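Local coordinates for dicer Related Helicase (Caenorhabditis elegans, PDB 6M6Q), which probably couples ATP hydrolysis to RNA binding and remodelling as an RLR-subfamily helicase of RNA interference, here represented by its all-helical N-terminal domain, at residues 58-61 / 62-65; 129-132 / 133-137; 92-95 / 96-99; 217-220 / 221-225. All coordinates share one frame; numbering follows the deposited sequence.

Contact 1: 58-61 / 62-65; sequences LFPP and GKLE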
loop_
_atom_site.group_PDB
_atom_site.type_symbol
_atom_site.label_atom_id
_atom_site.label_comp_id
_atom_site.label_asym_id
_atom_site.label_seq_id
_atom_site.Cartn_x
_atom_site.Cartn_y
_atom_site.Cartn_z
ATOM N N LEU B 58 -7.051 16.937 11.245
ATOM C CA LEU B 58 -6.391 16.154 10.164
ATOM C C LEU B 58 -7.419 15.689 9.125
ATOM O O LEU B 58 -7.002 15.071 8.133
ATOM C CB LEU B 58 -5.669 14.957 10.779
ATOM C CG LEU B 58 -4.433 15.292 11.605
ATOM C CD1 LEU B 58 -4.176 14.207 12.623
ATOM C CD2 LEU B 58 -3.213 15.500 10.710
ATOM N N PHE B 59 -8.700 15.991 9.313
ATOM C CA PHE B 59 -9.764 15.640 8.338
ATOM C C PHE B 59 -10.564 16.880 7.994
ATOM O O PHE B 59 -10.529 17.857 8.727
ATOM C CB PHE B 59 -10.688 14.564 8.892
ATOM C CG PHE B 59 -9.998 13.318 9.380
ATOM C CD1 PHE B 59 -9.532 13.232 10.686
ATOM C CD2 PHE B 59 -9.840 12.218 8.547
ATOM C CE1 PHE B 59 -8.937 12.070 11.152
ATOM C CE2 PHE B 59 -9.228 11.066 9.011
ATOM C CZ PHE B 59 -8.789 10.991 10.315
ATOM N N PRO B 60 -11.319 16.868 6.878
ATOM C CA PRO B 60 -12.225 17.959 6.551
ATOM C C PRO B 60 -13.321 18.087 7.591
ATOM O O PRO B 60 -13.736 17.090 8.164
ATOM C CB PRO B 60 -12.817 17.553 5.195
ATOM C CG PRO B 60 -11.785 16.612 4.626
ATOM C CD PRO B 60 -11.276 15.852 5.829
ATOM N N PRO B 61 -13.822 19.316 7.848
ATOM C CA PRO B 61 -14.793 19.565 8.919
ATOM C C PRO B 61 -15.955 18.557 8.966
ATOM O O PRO B 61 -16.684 18.424 7.999
ATOM C CB PRO B 61 -15.313 20.979 8.594
ATOM C CG PRO B 61 -14.847 21.233 7.157
ATOM C CD PRO B 61 -13.524 20.525 7.078
ATOM N N GLY B 62 -16.083 17.850 10.082
ATOM C CA GLY B 62 -17.169 16.885 10.308
ATOM C C GLY B 62 -16.818 15.476 9.847
ATOM O O GLY B 62 -17.452 14.557 10.335
ATOM N N LYS B 63 -15.850 15.311 8.943
ATOM C CA LYS B 63 -15.435 13.980 8.440
ATOM C C LYS B 63 -14.929 13.104 9.603
ATOM O O LYS B 63 -15.171 11.881 9.562
ATOM C CB LYS B 63 -14.379 14.103 7.345
ATOM C CG LYS B 63 -13.945 12.776 6.737
ATOM C CD LYS B 63 -14.064 12.731 5.219
ATOM C CE LYS B 63 -14.209 11.322 4.677
ATOM N NZ LYS B 63 -15.634 10.938 4.496
ATOM N N LEU B 64 -14.224 13.671 10.579
ATOM C CA LEU B 64 -13.679 12.876 11.708
ATOM C C LEU B 64 -14.840 12.179 12.411
ATOM O O LEU B 64 -14.838 10.949 12.453
ATOM C CB LEU B 64 -12.904 13.774 12.674
ATOM C CG LEU B 64 -12.090 13.044 13.749
ATOM C CD1 LEU B 64 -12.896 12.845 15.032
ATOM C CD2 LEU B 64 -11.578 11.703 13.245
ATOM N N GLU B 65 -15.825 12.956 12.862
ATOM C CA GLU B 65 -17.045 12.479 13.584
ATOM C C GLU B 65 -17.690 11.317 12.809
ATOM O O GLU B 65 -17.972 10.293 13.443
ATOM C CB GLU B 65 -18.036 13.635 13.771
ATOM C CG GLU B 65 -19.316 13.257 14.508
ATOM C CD GLU B 65 -19.254 13.407 16.012
ATOM O OE1 GLU B 65 -20.329 13.560 16.633
ATOM O OE2 GLU B 65 -18.142 13.369 16.561
#

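Contact 2: 129-132 / 133-137; sequences FDEK and GLRIA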
loop_
_atom_site.group_PDB
_atom_site.type_symbol
_atom_site.label_atom_id
_atom_site.label_comp_id
_atom_site.label_asym_id
_atom_site.label_seq_id
_atom_site.Cartn_x
_atom_site.Cartn_y
_atom_site.Cartn_z
ATOM N N PHE B 129 0.539 8.548 9.385
ATOM C CA PHE B 129 1.496 8.725 8.259
ATOM C C PHE B 129 1.769 10.215 8.063
ATOM O O PHE B 129 2.311 10.598 7.013
ATOM C CB PHE B 129 0.971 8.030 7.004
ATOM C CG PHE B 129 1.059 6.520 7.035
ATOM C CD1 PHE B 129 0.082 5.745 7.663
ATOM C CD2 PHE B 129 2.114 5.860 6.415
ATOM C CE1 PHE B 129 0.182 4.358 7.686
ATOM C CE2 PHE B 129 2.185 4.469 6.413
ATOM C CZ PHE B 129 1.215 3.724 7.033
ATOM N N ASP B 130 1.427 11.003 9.082
ATOM C CA ASP B 130 1.541 12.478 9.137
ATOM C C ASP B 130 2.281 12.829 10.425
ATOM O O ASP B 130 1.941 12.218 11.483
ATOM C CB ASP B 130 0.158 13.122 9.143
ATOM C CG ASP B 130 0.156 14.633 9.046
ATOM O OD1 ASP B 130 0.106 15.283 10.105
ATOM O OD2 ASP B 130 0.136 15.148 7.906
ATOM N N GLU B 131 3.270 13.728 10.352
ATOM C CA GLU B 131 4.123 14.100 11.511
ATOM C C GLU B 131 3.220 14.619 12.643
ATOM O O GLU B 131 3.337 14.111 13.763
ATOM C CB GLU B 131 5.176 15.142 11.117
ATOM C CG GLU B 131 5.766 15.891 12.317
ATOM C CD GLU B 131 7.206 16.355 12.183
ATOM O OE1 GLU B 131 7.724 16.375 11.035
ATOM O OE2 GLU B 131 7.806 16.709 13.234
ATOM N N LYS B 132 2.352 15.583 12.344
ATOM C CA LYS B 132 1.494 16.265 13.352
ATOM C C LYS B 132 0.618 15.218 14.033
ATOM O O LYS B 132 0.418 15.321 15.255
ATOM C CB LYS B 132 0.641 17.360 12.695
ATOM C CG LYS B 132 1.405 18.350 11.810
ATOM C CD LYS B 132 0.525 19.351 11.060
ATOM C CE LYS B 132 -0.300 18.731 9.943
ATOM N NZ LYS B 132 0.515 18.415 8.742
ATOM N N GLY B 133 0.120 14.260 13.253
ATOM C CA GLY B 133 -0.755 13.165 13.712
ATOM C C GLY B 133 -0.022 12.126 14.537
ATOM O O GLY B 133 -0.619 11.606 15.466
ATOM N N LEU B 134 1.232 11.833 14.208
ATOM C CA LEU B 134 2.074 10.905 15.004
ATOM C C LEU B 134 2.408 11.537 16.351
ATOM O O LEU B 134 2.445 10.811 17.343
ATOM C CB LEU B 134 3.338 10.575 14.227
ATOM C CG LEU B 134 3.334 9.202 13.580
ATOM C CD1 LEU B 134 4.365 9.138 12.478
ATOM C CD2 LEU B 134 3.578 8.120 14.620
ATOM N N ARG B 135 2.631 12.842 16.375
ATOM C CA ARG B 135 2.867 13.610 17.619
ATOM C C ARG B 135 1.695 13.360 18.559
ATOM O O ARG B 135 1.944 13.031 19.731
ATOM C CB ARG B 135 3.045 15.104 17.314
ATOM C CG ARG B 135 4.367 15.450 16.643
ATOM C CD ARG B 135 5.482 15.548 17.645
ATOM N NE ARG B 135 6.781 15.704 17.019
ATOM C CZ ARG B 135 7.940 15.560 17.652
ATOM N NH1 ARG B 135 9.074 15.745 16.998
ATOM N NH2 ARG B 135 7.962 15.254 18.944
ATOM N N ILE B 136 0.470 13.498 18.057
ATOM C CA ILE B 136 -0.754 13.352 18.884
ATOM C C ILE B 136 -0.827 11.902 19.356
ATOM O O ILE B 136 -1.117 11.686 20.566
ATOM C CB ILE B 136 -2.010 13.786 18.121
ATOM C CG1 ILE B 136 -1.870 15.215 17.591
ATOM C CG2 ILE B 136 -3.237 13.632 19.009
ATOM C CD1 ILE B 136 -3.010 15.664 16.716
ATOM N N ALA B 137 -0.540 10.953 18.458
ATOM C CA ALA B 137 -0.614 9.505 18.737
ATOM C C ALA B 137 0.436 9.135 19.786
ATOM O O ALA B 137 0.126 8.306 20.648
ATOM C CB ALA B 137 -0.435 8.721 17.469
#

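Contact 3: 92-95 / 96-99; sequences LDVK and IRKQ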
loop_
_atom_site.group_PDB
_atom_site.type_symbol
_atom_site.label_atom_id
_atom_site.label_comp_id
_atom_site.label_asym_id
_atom_site.label_seq_id
_atom_site.Cartn_x
_atom_site.Cartn_y
_atom_site.Cartn_z
ATOM N N LEU B 92 -40.983 -22.218 5.838
ATOM C CA LEU B 92 -40.031 -23.272 5.427
ATOM C C LEU B 92 -40.054 -24.384 6.465
ATOM O O LEU B 92 -40.384 -24.089 7.613
ATOM C CB LEU B 92 -38.631 -22.662 5.285
ATOM C CG LEU B 92 -38.470 -21.669 4.135
ATOM C CD1 LEU B 92 -37.097 -21.013 4.165
ATOM C CD2 LEU B 92 -38.707 -22.346 2.803
ATOM N N ASP B 93 -39.685 -25.606 6.063
ATOM C CA ASP B 93 -39.303 -26.706 6.982
ATOM C C ASP B 93 -38.301 -26.166 8.013
ATOM O O ASP B 93 -37.305 -25.571 7.606
ATOM C CB ASP B 93 -38.741 -27.896 6.205
ATOM C CG ASP B 93 -38.132 -28.970 7.094
ATOM O OD1 ASP B 93 -36.882 -28.929 7.293
ATOM O OD2 ASP B 93 -38.910 -29.835 7.603
ATOM N N VAL B 94 -38.560 -26.417 9.294
ATOM C CA VAL B 94 -37.770 -25.930 10.460
ATOM C C VAL B 94 -36.262 -26.008 10.154
ATOM O O VAL B 94 -35.576 -24.991 10.377
ATOM C CB VAL B 94 -38.167 -26.710 11.736
ATOM C CG1 VAL B 94 -37.123 -26.609 12.844
ATOM C CG2 VAL B 94 -39.529 -26.251 12.245
ATOM N N LYS B 95 -35.763 -27.156 9.679
ATOM C CA LYS B 95 -34.299 -27.426 9.545
ATOM C C LYS B 95 -33.689 -26.458 8.515
ATOM O O LYS B 95 -32.655 -25.849 8.829
ATOM C CB LYS B 95 -34.059 -28.890 9.156
ATOM C CG LYS B 95 -34.282 -29.902 10.272
ATOM C CD LYS B 95 -34.914 -31.207 9.809
ATOM C CE LYS B 95 -35.826 -31.821 10.854
ATOM N NZ LYS B 95 -37.178 -31.204 10.843
ATOM N N ILE B 96 -34.370 -26.261 7.383
ATOM C CA ILE B 96 -33.966 -25.344 6.279
ATOM C C ILE B 96 -34.010 -23.884 6.775
ATOM O O ILE B 96 -33.041 -23.146 6.542
ATOM C CB ILE B 96 -34.866 -25.560 5.041
ATOM C CG1 ILE B 96 -34.866 -27.021 4.575
ATOM C CG2 ILE B 96 -34.476 -24.613 3.915
ATOM C CD1 ILE B 96 -33.545 -27.491 3.964
ATOM N N ARG B 97 -35.102 -23.481 7.423
ATOM C CA ARG B 97 -35.270 -22.115 7.987
ATOM C C ARG B 97 -34.053 -21.774 8.856
ATOM O O ARG B 97 -33.463 -20.723 8.631
ATOM C CB ARG B 97 -36.572 -22.005 8.790
ATOM C CG ARG B 97 -37.346 -20.715 8.535
ATOM C CD ARG B 97 -38.354 -20.395 9.628
ATOM N NE ARG B 97 -37.751 -20.567 10.945
ATOM C CZ ARG B 97 -38.206 -21.382 11.902
ATOM N NH1 ARG B 97 -39.323 -22.069 11.718
ATOM N NH2 ARG B 97 -37.541 -21.488 13.047
ATOM N N LYS B 98 -33.720 -22.620 9.829
ATOM C CA LYS B 98 -32.644 -22.354 10.812
ATOM C C LYS B 98 -31.298 -22.242 10.077
ATOM O O LYS B 98 -30.497 -21.383 10.480
ATOM C CB LYS B 98 -32.613 -23.430 11.900
ATOM C CG LYS B 98 -33.755 -23.371 12.905
ATOM C CD LYS B 98 -33.745 -24.526 13.900
ATOM C CE LYS B 98 -34.873 -24.474 14.914
ATOM N NZ LYS B 98 -34.535 -23.622 16.079
ATOM N N GLN B 99 -31.052 -23.058 9.036
ATOM C CA GLN B 99 -29.797 -22.979 8.222
ATOM C C GLN B 99 -29.763 -21.599 7.532
ATOM O O GLN B 99 -28.738 -20.899 7.632
ATOM C CB GLN B 99 -29.672 -24.125 7.187
ATOM C CG GLN B 99 -29.400 -25.525 7.784
ATOM C CD GLN B 99 -29.192 -26.634 6.753
ATOM O OE1 GLN B 99 -28.064 -26.983 6.403
ATOM N NE2 GLN B 99 -30.278 -27.223 6.270
#

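Contact 4: 217-220 / 221-225; sequences AFEV and FNKGN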
loop_
_atom_site.group_PDB
_atom_site.type_symbol
_atom_site.label_atom_id
_atom_site.label_comp_id
_atom_site.label_asym_id
_atom_site.label_seq_id
_atom_site.Cartn_x
_atom_site.Cartn_y
_atom_site.Cartn_z
ATOM N N ALA B 217 6.786 -15.692 22.016
ATOM C CA ALA B 217 5.645 -16.304 22.747
ATOM C C ALA B 217 5.206 -15.384 23.890
ATOM O O ALA B 217 3.987 -15.193 24.076
ATOM C CB ALA B 217 6.021 -17.666 23.263
ATOM N N PHE B 218 6.160 -14.797 24.604
ATOM C CA PHE B 218 5.883 -13.985 25.811
ATOM C C PHE B 218 5.291 -12.625 25.408
ATOM O O PHE B 218 4.278 -12.210 26.031
ATOM C CB PHE B 218 7.138 -13.812 26.663
ATOM C CG PHE B 218 6.938 -12.853 27.801
ATOM C CD1 PHE B 218 6.186 -13.219 28.911
ATOM C CD2 PHE B 218 7.384 -11.547 27.703
ATOM C CE1 PHE B 218 5.912 -12.303 29.914
ATOM C CE2 PHE B 218 7.140 -10.641 28.723
ATOM C CZ PHE B 218 6.405 -11.022 29.827
ATOM N N GLU B 219 5.932 -11.932 24.449
ATOM C CA GLU B 219 5.564 -10.549 24.035
ATOM C C GLU B 219 4.233 -10.590 23.282
ATOM O O GLU B 219 3.499 -9.590 23.367
ATOM C CB GLU B 219 6.645 -9.888 23.173
ATOM C CG GLU B 219 8.007 -9.790 23.837
ATOM C CD GLU B 219 8.135 -8.783 24.968
ATOM O OE1 GLU B 219 7.260 -8.764 25.853
ATOM O OE2 GLU B 219 9.156 -8.056 24.995
ATOM N N VAL B 220 3.884 -11.729 22.663
ATOM C CA VAL B 220 2.584 -11.887 21.947
ATOM C C VAL B 220 1.450 -12.299 22.913
ATOM O O VAL B 220 0.380 -11.711 22.790
ATOM C CB VAL B 220 2.707 -12.832 20.753
ATOM C CG1 VAL B 220 1.348 -13.356 20.326
ATOM C CG2 VAL B 220 3.414 -12.143 19.583
ATOM N N PHE B 221 1.661 -13.235 23.848
ATOM C CA PHE B 221 0.555 -13.813 24.667
ATOM C C PHE B 221 0.573 -13.292 26.115
ATOM O O PHE B 221 -0.492 -13.211 26.705
ATOM C CB PHE B 221 0.593 -15.340 24.647
ATOM C CG PHE B 221 0.395 -15.954 23.289
ATOM C CD1 PHE B 221 -0.867 -16.058 22.725
ATOM C CD2 PHE B 221 1.482 -16.425 22.564
ATOM C CE1 PHE B 221 -1.028 -16.606 21.459
ATOM C CE2 PHE B 221 1.315 -16.984 21.301
ATOM C CZ PHE B 221 0.064 -17.065 20.749
ATOM N N ASN B 222 1.735 -13.063 26.719
ATOM C CA ASN B 222 1.810 -12.910 28.197
ATOM C C ASN B 222 2.116 -11.463 28.589
ATOM O O ASN B 222 1.903 -11.141 29.772
ATOM C CB ASN B 222 2.760 -13.938 28.809
ATOM C CG ASN B 222 2.217 -15.344 28.672
ATOM O OD1 ASN B 222 2.937 -16.263 28.287
ATOM N ND2 ASN B 222 0.922 -15.496 28.903
ATOM N N LYS B 223 2.558 -10.608 27.663
ATOM C CA LYS B 223 2.716 -9.152 27.955
ATOM C C LYS B 223 1.342 -8.480 27.913
ATOM O O LYS B 223 0.720 -8.482 26.846
ATOM C CB LYS B 223 3.694 -8.471 27.001
ATOM C CG LYS B 223 4.153 -7.096 27.448
ATOM C CD LYS B 223 5.396 -7.150 28.332
ATOM C CE LYS B 223 5.654 -5.852 29.072
ATOM N NZ LYS B 223 6.638 -5.006 28.354
ATOM N N GLY B 224 0.899 -7.948 29.055
ATOM C CA GLY B 224 -0.465 -7.439 29.289
ATOM C C GLY B 224 -0.814 -6.248 28.405
ATOM O O GLY B 224 -1.983 -6.128 28.053
ATOM N N ASN B 225 0.142 -5.361 28.101
ATOM C CA ASN B 225 -0.142 -4.127 27.311
ATOM C C ASN B 225 0.071 -4.403 25.808
ATOM O O ASN B 225 -0.066 -3.468 25.026
ATOM C CB ASN B 225 0.622 -2.903 27.834
ATOM C CG ASN B 225 2.113 -3.106 28.029
ATOM O OD1 ASN B 225 2.724 -3.991 27.425
ATOM N ND2 ASN B 225 2.716 -2.255 28.848
#

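Contact 1: 58-61 / 62-65
Phe59 packs on Lys63 and Leu64 across a type II beta turn, Pro60-Pro61-Gly62-Lys63, that leads directly into helix 63-72. Its CB points at the helix start from the extended residue before the turn, and a chi1 of -54° sets the ring beside the backbone N, where its CD1-CE1 side meets Leu64. Phe59 CB sits 4.0 Å from Lys63 CB. Next along, Phe59 CD1 comes to 3.6 Å from Leu64 CD2 and also nears Leu64 CB, while Phe59 CE1 meets the same Leu64 CD2 at 3.4 Å. Phe59 CZ, the tip, is still within 4.1 Å of Leu64 CD2, so one methyl follows one flank of the ring at an oblique approach. Phe123, Thr126 and Val127 of helix 94-127 also pack on this ring, which therefore ties the turn to that helix. Without the ring, as with an alanine here, Leu64 CD2 would probably lose its aromatic neighbour and a gap would open toward helix 94-127. Pro60 and Lys63 run side by side, Pro60 CD lying 3.9 Å from Lys63 CB. Pro60 packs on Ser57 of the second subunit, and Pro61 on Pro61 of that subunit. Gly62, at the N-cap, takes the third turn position with a positive phi of 90°, and the turn closes through Lys63 N, which donates to Pro60 O at 2.9 Å with the donor tilted 23° from the carbonyl plane.

Contact 2: 129-132 / 133-137
The Glu131 carboxylate and the Arg135 guanidinium extend alongside each other one helical turn apart, pointing the same way, with their planes 28° apart. Glu131 OE2 lies at the guanidinium edge, near its plane, and stays 4.0 Å from Arg135 NE: opposite charges that probably attract without forming a salt bridge. The guanidinium also makes a cation-pi contact with Phe20. The carboxylate of Asp130 does different work, as the N-cap of helix 131-144. With CG anti to its own nitrogen (chi1 -174°), Asp130 OD1 reaches forward to the first turn and accepts a weak bond from Gly133 N at 3.3 Å. Lys132 NZ folds round to the same carboxylate, 3.4 Å from Asp130 OD2 in a salt bridge whose hydrogen bonds to OD1 and OD2 are both weak, so the cap is shared between an amide and an ammonium group. The helical i to i+4 bonds begin with Leu134 N donating to Asp130 O at 2.8 Å and continue with Arg135 N to Glu131 O. This helix start sits among helices and loops, no strands being present: Leu134 packs on Pro26 and Phe29 of helix 25-29 and on Phe182, and Lys132 reaches Lys63 of the second subunit.

Contact 3: 92-95 / 96-99
A chi1 of 161° places Val94 CG1 opposite the backbone nitrogen, on the flank where Lys98 passes one turn later. Lys98 starts with CG anti to its carbonyl carbon (chi1 -73°) and runs straight through to CE, and NZ turns off at the last torsion. The two side chains lie alongside, and Val94 CG1 touches Lys98 CE at 3.7 Å, an aliphatic contact that leaves the ammonium group to continue beyond the valine. Asp93 brings OD1 over the helix start, where it accepts a weak bond from Lys95 N at 3.2 Å. The other oxygen, Asp93 OD2, has Lys95 NZ at 3.9 Å in a long salt bridge. Ile96 crosses the aspartate at about a right angle, its CG1 approaching Asp93 OD1 to 3.9 Å. Before the cap, Leu92 CB rests 4.0 Å from Arg97 CG, so the arginine's aliphatic stem is covered there, while its NE turns to Glu101 in a salt bridge. The helical i to i+4 bonds begin with a nearly linear one from Arg97 N to Asp93 O, 3.0 Å long. Lys98 N to Val94 O and Gln99 N to Lys95 O continue them. Together these features are those of an aspartate N-cap, here opening the long helix 94-127 at the surface, with the carboxylate probably well placed toward the positive end of the helix dipole.

Contact 4: 217-220 / 221-225
Ala217 O and Phe218 O accept the backbone bonds near the C-terminal end of helix 210-221. Ala217 O takes Phe221 N in the regular helical pattern and also lies at the edge of the Phe221 ring, whereas Phe218 O takes two donors. Asn222 N bonds to Phe218 O at 2.8 Å, tilted 31° from the carbonyl plane, and Lys223 N bonds to it at 2.9 Å, a five-residue step that widens the last turn. Apolar contacts flank these bonds. Val220 CG1 makes a CH-pi contact over one face of the Phe221 ring, 3.8 Å from its centroid and 11° off the normal. Phe218 has CG anti to the backbone N (chi1 173°), and its ring comes back beside residues 222 and 223, where Phe218 CD1 meets Asn222 CB at 3.5 Å and CE2 meets Lys223 CD. Charged groups come third: Glu219 and Lys223 run alongside, Glu219 OE1 touching Lys223 CD at 3.5 Å but staying 4.6 Å from Lys223 NZ. Glu219 OE2 has a weak hydrogen bond with Tyr151 OH. The ammonium group is paired with Glu147 in a salt bridge, while the stem packs on Phe218 and Glu219, and Glu219 probably adds only a weaker, longer-range attraction.

How the contacts relate
Contacts 1 and 2 are neighbours, their centres 16 Å apart, and they touch through Leu58: its CD2 lies 3.4 Å from Asp130 OD1, and its CD1 packs on Gly133 CA. Both also meet the second subunit. Contact 3 is remote, with its centre 46 Å from that of contact 1, yet helix 94-127 links the two, since it starts at contact 3 and its other end packs on Phe59. Contacts 1, 2 and 3 all mark helix starts, whereas contact 4 marks a helix end, its nearest atoms about 13 Å from contact 2. None is tied to a known active site or ligand in this N-terminal domain, so all four read as structural elements of its helical framework.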